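Local coordinates for CmeC (Campylobacter jejuni, PDB 4MT4), which forms a trimeric outer-membrane channel of the outer membrane factor family and probably carries substrates out of the cell as part of an efflux system, at residues 31-36 with 259-264; 144-149 with 454-459; 270-275 with 443-448. All blocks are in the same frame, centred on the assembly; numbering follows the deposited sequence.

Contact 1: residues 31-36 with 259-264; sequences SSITKN and DIPTGI
Two hydrogen bonds grip T262 OG1: it meets the carbonyl oxygen of N18 and the backbone N-H of T29. Backbone bonds from T262 to G21 and T29 add to these, so 259-264 is tied to the chain close before 31-36. Between 31-36 and 259-264 themselves the evidence is for van der Waals packing, with 194 Å² buried in total and the backbones nearest at S31 and P261, whose CA atoms are 6.1 Å apart. P261 meets both S31 and I33. Its CG lies 3.8 Å from S31 O, while the adjoining CD lies 4.2 Å from I33 CG1. I33 and the proline cross at about a right angle; CG1 stands beside the backbone N and anti to the carbonyl carbon (chi1 -57°), which sets this branch against the ring. At the solvent-exposed margin S31 OG, in the crowded position between backbone N and carbonyl carbon (chi1 68°), comes no closer to D259 O than 3.9 Å and lies 4.1 Å from D259 CB. This is a surface contact between irregular segments, joining the loop before helix 44-56 to the linker leading into helix 273-293. On the helical side, I33 and I260 both pack on I443 of helix 411-445, and I264 reaches F366 and I369 of helix 339-405 as well as L244 of a second subunit.

Contact 2: residues 144-149 with 454-459; sequences SEYDYE and EDTSKN
From its CB, which lies 4.0 Å from T456 CG2, the side chain of E145 crosses to the short C-terminal helix. CG is placed beside the backbone N (chi1 -74°) and the chain beyond it is extended (chi2 -176°), carrying the carboxylate to S457. There OE2 accepts a hydrogen bond from S457 OG, 2.6 Å, on its syn lone pair, whereas OE1 stays 3.8 Å from S457 OG. The buried acid docks on the first turn of helix 456-463; the helix start may favour its charge, although D455 OD1, 6.6 Å from E145 OE2, would work against this. The long helix 129-195, one of those that build the alpha-helical barrel of an outer membrane factor, is met, in its first third, by a short helix from the C-terminal region. T456 forms the other half of the joint. Besides meeting E145, its CG2 sits 4.1 Å from E149 OE2, and its OG1 is 3.8 Å from Y146 CE1, obliquely to the ring. The other oxygen of E149 lies close to E463, a like-charged pair that may raise the proton affinity of one of the two. D455 holds the N-cap position, its OD1 accepting a weak bond from K458 N at 3.4 Å. N459 ND2 donates to the anti lone pair of E454 OE1 at 2.9 Å, with a bent N-H...O angle of 131°.

Contact 3: residues 270-275 with 443-448; sequences LQRPDI and IKAFGG
R272 lays its aliphatic stem and guanidinium alongside the carbonyl of A445, bringing CD to 3.3 Å from A445 O. A bend at chi3 (60°) folds the outer part of the chain back, so that NH1 also reaches the same oxygen, donating a hydrogen bond of 2.9 Å to A445 O. The bond is bent, 134° at the hydrogen, and although the oxygen is met in its carbonyl plane on a lone pair, it stands tilted from the guanidinium plane. The rotation of that plane is set by D274, which the arginine grips side-on: NE reaches OD1 of D274 at 3.1 Å, on its syn lone pair, and NH2 reaches OD2 at 2.8 Å, from above the carboxylate plane. Both oxygens lie close to the guanidinium plane. NH2 has a second acidic partner, E368 of helix 339-405, so the buried positive charge is probably well balanced.

The carbonyl it binds belongs to the last turn of helix 411-445, which closes in a Schellman motif: G447 N bonds K444 O, and G448 N bonds I443 O more weakly, with G447 at positive phi. Having no side chain, G447 lets the other backbone come very near. Its CA makes a C-H...O contact of 3.1 Å with Q271 O, 158° at the hydrogen, and P273 CD follows at 4.2 Å from G447 CA. Q271 CB rests 3.9 Å from F446 O, while its amide is bound by S265 and E451.

The contact therefore sets the start of helix 273-293, with R272 at its N-cap, against the end of helix 411-445; helix 339-405 packs on R272 and A445, and helix 129-195 on P273 and K444.

In the fold
Contacts 1 and 3 are the nearest pair, their centres about 11 Å apart, and F446 of contact 3 packs against both segments of contact 1: I33 CD1 lies 3.7 Å from F446 CB, and G263 O 3.2 Å from F446 CZ. Contact 2 joins contact 3, centre to centre about 13 Å, through P273, whose O lies 3.4 Å from Y146 CB. Contacts 1 and 2, about 20 Å apart by centres, meet in the weak, long ion pair of K35 NZ with E454 OE1 at 3.4 Å. Together they gather N-terminal, linker and C-terminal segments against the helical bundle, consistent with the equatorial domain of TolC relatives. None includes the lipid-site residues C1, I124, D125 and L126.

Contact 1: residues 31-36 with 259-264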
loop_
_atom_site.group_PDB
_atom_site.type_symbol
_atom_site.label_atom_id
_atom_site.label_comp_id
_atom_site.label_asym_id
_atom_site.label_seq_id
_atom_site.Cartn_x
_atom_site.Cartn_y
_atom_site.Cartn_z
ATOM N N SER B 31 8.669 -13.966 32.281
ATOM C CA SER B 31 9.624 -12.897 32.548
ATOM C C SER B 31 9.546 -11.826 31.467
ATOM O O SER B 31 9.266 -12.123 30.306
ATOM C CB SER B 31 11.048 -13.451 32.640
ATOM O OG SER B 31 11.503 -13.917 31.382
ATOM N N SER B 32 9.799 -10.579 31.854
ATOM C CA SER B 32 9.740 -9.460 30.919
ATOM C C SER B 32 10.917 -9.477 29.949
ATOM O O SER B 32 11.856 -10.257 30.107
ATOM C CB SER B 32 9.700 -8.130 31.675
ATOM O OG SER B 32 8.432 -7.921 32.271
ATOM N N ILE B 33 10.857 -8.609 28.944
ATOM C CA ILE B 33 11.887 -8.556 27.915
ATOM C C ILE B 33 12.823 -7.369 28.119
ATOM O O ILE B 33 12.373 -6.239 28.322
ATOM C CB ILE B 33 11.263 -8.475 26.507
ATOM C CG1 ILE B 33 10.323 -9.660 26.275
ATOM C CG2 ILE B 33 12.346 -8.428 25.438
ATOM C CD1 ILE B 33 9.619 -9.626 24.939
ATOM N N THR B 34 14.126 -7.631 28.069
ATOM C CA THR B 34 15.125 -6.575 28.171
ATOM C C THR B 34 15.096 -5.683 26.933
ATOM O O THR B 34 14.764 -6.138 25.838
ATOM C CB THR B 34 16.542 -7.150 28.359
ATOM O OG1 THR B 34 17.516 -6.150 28.030
ATOM C CG2 THR B 34 16.750 -8.361 27.463
ATOM N N LYS B 35 15.446 -4.413 27.121
ATOM C CA LYS B 35 15.386 -3.418 26.052
ATOM C C LYS B 35 16.258 -3.794 24.855
ATOM O O LYS B 35 15.847 -3.641 23.707
ATOM C CB LYS B 35 15.802 -2.044 26.587
ATOM C CG LYS B 35 14.875 -1.481 27.654
ATOM C CD LYS B 35 13.523 -1.102 27.070
ATOM C CE LYS B 35 12.639 -0.432 28.111
ATOM N NZ LYS B 35 13.246 0.817 28.649
ATOM N N ASN B 36 17.462 -4.284 25.130
ATOM C CA ASN B 36 18.367 -4.735 24.078
ATOM C C ASN B 36 18.433 -6.259 24.002
ATOM O O ASN B 36 19.486 -6.860 24.217
ATOM C CB ASN B 36 19.768 -4.154 24.292
ATOM C CG ASN B 36 20.253 -4.315 25.718
ATOM O OD1 ASN B 36 19.601 -4.957 26.540
ATOM N ND2 ASN B 36 21.409 -3.734 26.016
ATOM N N ASP B 259 15.413 -16.296 27.550
ATOM C CA ASP B 259 14.417 -15.865 28.526
ATOM C C ASP B 259 13.295 -15.072 27.858
ATOM O O ASP B 259 13.259 -13.845 27.929
ATOM C CB ASP B 259 15.070 -15.028 29.629
ATOM C CG ASP B 259 16.085 -14.036 29.090
ATOM O OD1 ASP B 259 16.161 -13.867 27.854
ATOM O OD2 ASP B 259 16.805 -13.421 29.905
ATOM N N ILE B 260 12.381 -15.787 27.210
ATOM C CA ILE B 260 11.252 -15.163 26.534
ATOM C C ILE B 260 9.937 -15.735 27.059
ATOM O O ILE B 260 9.902 -16.870 27.535
ATOM C CB ILE B 260 11.329 -15.357 25.003
ATOM C CG1 ILE B 260 11.301 -16.844 24.650
ATOM C CG2 ILE B 260 12.575 -14.690 24.442
ATOM C CD1 ILE B 260 11.318 -17.114 23.162
ATOM N N PRO B 261 8.853 -14.943 26.987
ATOM C CA PRO B 261 7.535 -15.400 27.444
ATOM C C PRO B 261 7.063 -16.671 26.741
ATOM O O PRO B 261 7.385 -16.894 25.575
ATOM C CB PRO B 261 6.620 -14.222 27.097
ATOM C CG PRO B 261 7.514 -13.039 27.118
ATOM C CD PRO B 261 8.833 -13.524 26.589
ATOM N N THR B 262 6.309 -17.494 27.463
ATOM C CA THR B 262 5.729 -18.707 26.901
ATOM C C THR B 262 4.209 -18.617 26.939
ATOM O O THR B 262 3.506 -19.502 26.453
ATOM C CB THR B 262 6.187 -19.963 27.661
ATOM O OG1 THR B 262 5.712 -19.909 29.012
ATOM C CG2 THR B 262 7.706 -20.065 27.664
ATOM N N GLY B 263 3.715 -17.537 27.532
ATOM C CA GLY B 263 2.291 -17.267 27.606
ATOM C C GLY B 263 2.047 -15.776 27.474
ATOM O O GLY B 263 2.978 -14.981 27.599
ATOM N N ILE B 264 0.802 -15.390 27.219
ATOM C CA ILE B 264 0.488 -13.980 27.029
ATOM C C ILE B 264 0.599 -13.222 28.353
ATOM O O ILE B 264 0.290 -13.753 29.420
ATOM C CB ILE B 264 -0.920 -13.789 26.415
ATOM C CG1 ILE B 264 -1.131 -12.331 25.994
ATOM C CG2 ILE B 264 -2.010 -14.262 27.371
ATOM C CD1 ILE B 264 -2.315 -12.125 25.085
#

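Contact 2: residues 144-149 with 454-459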
loop_
_atom_site.group_PDB
_atom_site.type_symbol
_atom_site.label_atom_id
_atom_site.label_comp_id
_atom_site.label_asym_id
_atom_site.label_seq_id
_atom_site.Cartn_x
_atom_site.Cartn_y
_atom_site.Cartn_z
ATOM N N SER B 144 2.406 9.605 17.857
ATOM C CA SER B 144 3.600 9.641 17.021
ATOM C C SER B 144 4.804 9.077 17.771
ATOM O O SER B 144 5.720 8.524 17.164
ATOM C CB SER B 144 3.894 11.070 16.553
ATOM O OG SER B 144 4.258 11.901 17.640
ATOM N N GLU B 145 4.796 9.223 19.093
ATOM C CA GLU B 145 5.859 8.673 19.927
ATOM C C GLU B 145 5.776 7.151 19.962
ATOM O O GLU B 145 6.790 6.457 19.857
ATOM C CB GLU B 145 5.785 9.238 21.346
ATOM C CG GLU B 145 6.253 10.677 21.473
ATOM C CD GLU B 145 6.258 11.159 22.911
ATOM O OE1 GLU B 145 5.241 10.964 23.610
ATOM O OE2 GLU B 145 7.282 11.727 23.342
ATOM N N TYR B 146 4.558 6.639 20.110
ATOM C CA TYR B 146 4.323 5.201 20.109
ATOM C C TYR B 146 4.572 4.612 18.726
ATOM O O TYR B 146 5.003 3.465 18.600
ATOM C CB TYR B 146 2.898 4.892 20.569
ATOM C CG TYR B 146 2.631 5.236 22.019
ATOM C CD1 TYR B 146 3.619 5.080 22.983
ATOM C CD2 TYR B 146 1.392 5.720 22.422
ATOM C CE1 TYR B 146 3.379 5.392 24.307
ATOM C CE2 TYR B 146 1.144 6.034 23.743
ATOM C CZ TYR B 146 2.141 5.869 24.682
ATOM O OH TYR B 146 1.899 6.182 26.000
ATOM N N ASP B 147 4.291 5.402 17.693
ATOM C CA ASP B 147 4.568 4.996 16.319
ATOM C C ASP B 147 6.070 4.900 16.075
ATOM O O ASP B 147 6.527 4.072 15.292
ATOM C CB ASP B 147 3.940 5.974 15.322
ATOM C CG ASP B 147 2.456 5.737 15.127
ATOM O OD1 ASP B 147 1.979 4.632 15.456
ATOM O OD2 ASP B 147 1.764 6.654 14.636
ATOM N N TYR B 148 6.834 5.749 16.754
ATOM C CA TYR B 148 8.289 5.715 16.646
ATOM C C TYR B 148 8.851 4.475 17.330
ATOM O O TYR B 148 9.772 3.836 16.822
ATOM C CB TYR B 148 8.914 6.971 17.251
ATOM C CG TYR B 148 10.427 6.922 17.321
ATOM C CD1 TYR B 148 11.200 7.120 16.184
ATOM C CD2 TYR B 148 11.080 6.679 18.523
ATOM C CE1 TYR B 148 12.583 7.076 16.243
ATOM C CE2 TYR B 148 12.460 6.633 18.592
ATOM C CZ TYR B 148 13.206 6.832 17.449
ATOM O OH TYR B 148 14.582 6.789 17.511
ATOM N N GLU B 149 8.292 4.147 18.490
ATOM C CA GLU B 149 8.683 2.950 19.224
ATOM C C GLU B 149 8.346 1.700 18.422
ATOM O O GLU B 149 9.111 0.737 18.395
ATOM C CB GLU B 149 7.992 2.902 20.588
ATOM C CG GLU B 149 8.368 4.042 21.524
ATOM C CD GLU B 149 9.705 3.830 22.211
ATOM O OE1 GLU B 149 10.451 2.910 21.811
ATOM O OE2 GLU B 149 10.007 4.581 23.160
ATOM N N GLU B 454 6.123 4.043 31.330
ATOM C CA GLU B 454 7.370 4.781 31.509
ATOM C C GLU B 454 7.345 6.148 30.827
ATOM O O GLU B 454 6.421 6.465 30.078
ATOM C CB GLU B 454 8.548 3.966 30.975
ATOM C CG GLU B 454 8.780 2.646 31.694
ATOM C CD GLU B 454 9.959 1.877 31.130
ATOM O OE1 GLU B 454 10.621 2.396 30.207
ATOM O OE2 GLU B 454 10.224 0.753 31.606
ATOM N N ASP B 455 8.367 6.953 31.098
ATOM C CA ASP B 455 8.521 8.247 30.442
ATOM C C ASP B 455 8.958 8.032 28.997
ATOM O O ASP B 455 10.141 7.835 28.720
ATOM C CB ASP B 455 9.537 9.119 31.187
ATOM C CG ASP B 455 9.477 10.579 30.772
ATOM O OD1 ASP B 455 8.876 10.887 29.720
ATOM O OD2 ASP B 455 10.041 11.423 31.499
ATOM N N THR B 456 7.993 8.069 28.085
ATOM C CA THR B 456 8.243 7.774 26.680
ATOM C C THR B 456 9.203 8.776 26.044
ATOM O O THR B 456 10.119 8.392 25.317
ATOM C CB THR B 456 6.933 7.758 25.872
ATOM O OG1 THR B 456 5.964 6.942 26.540
ATOM C CG2 THR B 456 7.177 7.208 24.473
ATOM N N SER B 457 8.991 10.058 26.325
ATOM C CA SER B 457 9.822 11.119 25.763
ATOM C C SER B 457 11.274 10.990 26.216
ATOM O O SER B 457 12.200 11.121 25.418
ATOM C CB SER B 457 9.272 12.492 26.153
ATOM O OG SER B 457 7.947 12.660 25.683
ATOM N N LYS B 458 11.459 10.728 27.505
ATOM C CA LYS B 458 12.788 10.533 28.071
ATOM C C LYS B 458 13.450 9.281 27.495
ATOM O O LYS B 458 14.649 9.275 27.215
ATOM C CB LYS B 458 12.703 10.439 29.596
ATOM C CG LYS B 458 13.934 9.866 30.262
ATOM C CD LYS B 458 13.730 9.725 31.759
ATOM C CE LYS B 458 14.806 8.850 32.375
ATOM N NZ LYS B 458 14.755 7.458 31.842
ATOM N N ASN B 459 12.658 8.227 27.317
ATOM C CA ASN B 459 13.157 6.988 26.732
ATOM C C ASN B 459 13.546 7.159 25.267
ATOM O O ASN B 459 14.589 6.669 24.837
ATOM C CB ASN B 459 12.117 5.875 26.863
ATOM C CG ASN B 459 12.028 5.324 28.273
ATOM O OD1 ASN B 459 12.997 5.371 29.032
ATOM N ND2 ASN B 459 10.864 4.794 28.630
#

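Contact 3: residues 270-275 with 443-448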
loop_
_atom_site.group_PDB
_atom_site.type_symbol
_atom_site.label_atom_id
_atom_site.label_comp_id
_atom_site.label_asym_id
_atom_site.label_seq_id
_atom_site.Cartn_x
_atom_site.Cartn_y
_atom_site.Cartn_z
ATOM N N LEU B 270 -0.243 -2.631 27.643
ATOM C CA LEU B 270 0.706 -1.593 28.022
ATOM C C LEU B 270 2.113 -1.885 27.511
ATOM O O LEU B 270 3.038 -1.114 27.760
ATOM C CB LEU B 270 0.739 -1.433 29.543
ATOM C CG LEU B 270 -0.585 -1.118 30.240
ATOM C CD1 LEU B 270 -0.396 -1.099 31.750
ATOM C CD2 LEU B 270 -1.154 0.203 29.748
ATOM N N GLN B 271 2.275 -2.995 26.797
ATOM C CA GLN B 271 3.605 -3.428 26.382
ATOM C C GLN B 271 3.813 -3.427 24.869
ATOM O O GLN B 271 4.934 -3.607 24.396
ATOM C CB GLN B 271 3.892 -4.820 26.944
ATOM C CG GLN B 271 4.112 -4.825 28.446
ATOM C CD GLN B 271 4.168 -6.222 29.021
ATOM O OE1 GLN B 271 3.513 -7.136 28.525
ATOM N NE2 GLN B 271 4.957 -6.395 30.075
ATOM N N ARG B 272 2.740 -3.222 24.113
ATOM C CA ARG B 272 2.849 -3.107 22.661
ATOM C C ARG B 272 2.630 -1.666 22.205
ATOM O O ARG B 272 1.588 -1.074 22.483
ATOM C CB ARG B 272 1.853 -4.035 21.964
ATOM C CG ARG B 272 2.255 -5.505 21.966
ATOM C CD ARG B 272 1.285 -6.342 21.141
ATOM N NE ARG B 272 1.242 -5.907 19.747
ATOM C CZ ARG B 272 1.503 -6.694 18.709
ATOM N NH1 ARG B 272 1.815 -7.968 18.902
ATOM N NH2 ARG B 272 1.442 -6.211 17.476
ATOM N N PRO B 273 3.619 -1.100 21.498
ATOM C CA PRO B 273 3.585 0.287 21.018
ATOM C C PRO B 273 2.423 0.566 20.064
ATOM O O PRO B 273 1.860 1.659 20.092
ATOM C CB PRO B 273 4.927 0.440 20.292
ATOM C CG PRO B 273 5.805 -0.602 20.887
ATOM C CD PRO B 273 4.903 -1.756 21.194
ATOM N N ASP B 274 2.068 -0.415 19.239
ATOM C CA ASP B 274 1.019 -0.228 18.243
ATOM C C ASP B 274 -0.354 -0.124 18.897
ATOM O O ASP B 274 -1.241 0.560 18.386
ATOM C CB ASP B 274 1.038 -1.363 17.216
ATOM C CG ASP B 274 0.822 -2.725 17.841
ATOM O OD1 ASP B 274 1.165 -2.902 19.029
ATOM O OD2 ASP B 274 0.311 -3.620 17.135
ATOM N N ILE B 275 -0.526 -0.801 20.029
ATOM C CA ILE B 275 -1.776 -0.725 20.775
ATOM C C ILE B 275 -1.912 0.645 21.432
ATOM O O ILE B 275 -2.992 1.241 21.432
ATOM C CB ILE B 275 -1.869 -1.828 21.850
ATOM C CG1 ILE B 275 -1.868 -3.213 21.195
ATOM C CG2 ILE B 275 -3.119 -1.648 22.697
ATOM C CD1 ILE B 275 -2.050 -4.358 22.173
ATOM N N ILE B 443 9.527 -12.099 20.717
ATOM C CA ILE B 443 9.973 -10.840 21.302
ATOM C C ILE B 443 9.239 -9.654 20.677
ATOM O O ILE B 443 8.804 -8.740 21.379
ATOM C CB ILE B 443 11.497 -10.650 21.131
ATOM C CG1 ILE B 443 12.258 -11.767 21.852
ATOM C CG2 ILE B 443 11.929 -9.286 21.649
ATOM C CD1 ILE B 443 13.762 -11.708 21.667
ATOM N N LYS B 444 9.095 -9.685 19.355
ATOM C CA LYS B 444 8.402 -8.628 18.628
ATOM C C LYS B 444 6.929 -8.548 19.015
ATOM O O LYS B 444 6.376 -7.462 19.181
ATOM C CB LYS B 444 8.523 -8.848 17.119
ATOM C CG LYS B 444 7.890 -7.750 16.273
ATOM C CD LYS B 444 7.551 -8.241 14.872
ATOM C CE LYS B 444 8.763 -8.834 14.173
ATOM N NZ LYS B 444 8.432 -9.317 12.803
ATOM N N ALA B 445 6.297 -9.710 19.159
ATOM C CA ALA B 445 4.869 -9.781 19.455
ATOM C C ALA B 445 4.547 -9.283 20.860
ATOM O O ALA B 445 3.423 -8.866 21.136
ATOM C CB ALA B 445 4.366 -11.204 19.277
ATOM N N PHE B 446 5.536 -9.326 21.745
ATOM C CA PHE B 446 5.342 -8.899 23.128
ATOM C C PHE B 446 5.852 -7.480 23.368
ATOM O O PHE B 446 5.929 -7.023 24.509
ATOM C CB PHE B 446 6.029 -9.874 24.090
ATOM C CG PHE B 446 5.224 -11.111 24.374
ATOM C CD1 PHE B 446 5.243 -12.181 23.498
ATOM C CD2 PHE B 446 4.445 -11.200 25.515
ATOM C CE1 PHE B 446 4.504 -13.317 23.753
ATOM C CE2 PHE B 446 3.703 -12.333 25.778
ATOM C CZ PHE B 446 3.733 -13.394 24.895
ATOM N N GLY B 447 6.196 -6.784 22.289
ATOM C CA GLY B 447 6.557 -5.380 22.376
ATOM C C GLY B 447 8.044 -5.079 22.427
ATOM O O GLY B 447 8.446 -3.918 22.377
ATOM N N GLY B 448 8.860 -6.121 22.538
ATOM C CA GLY B 448 10.304 -5.965 22.529
ATOM C C GLY B 448 10.872 -5.218 23.722
ATOM O O GLY B 448 11.990 -4.707 23.666
#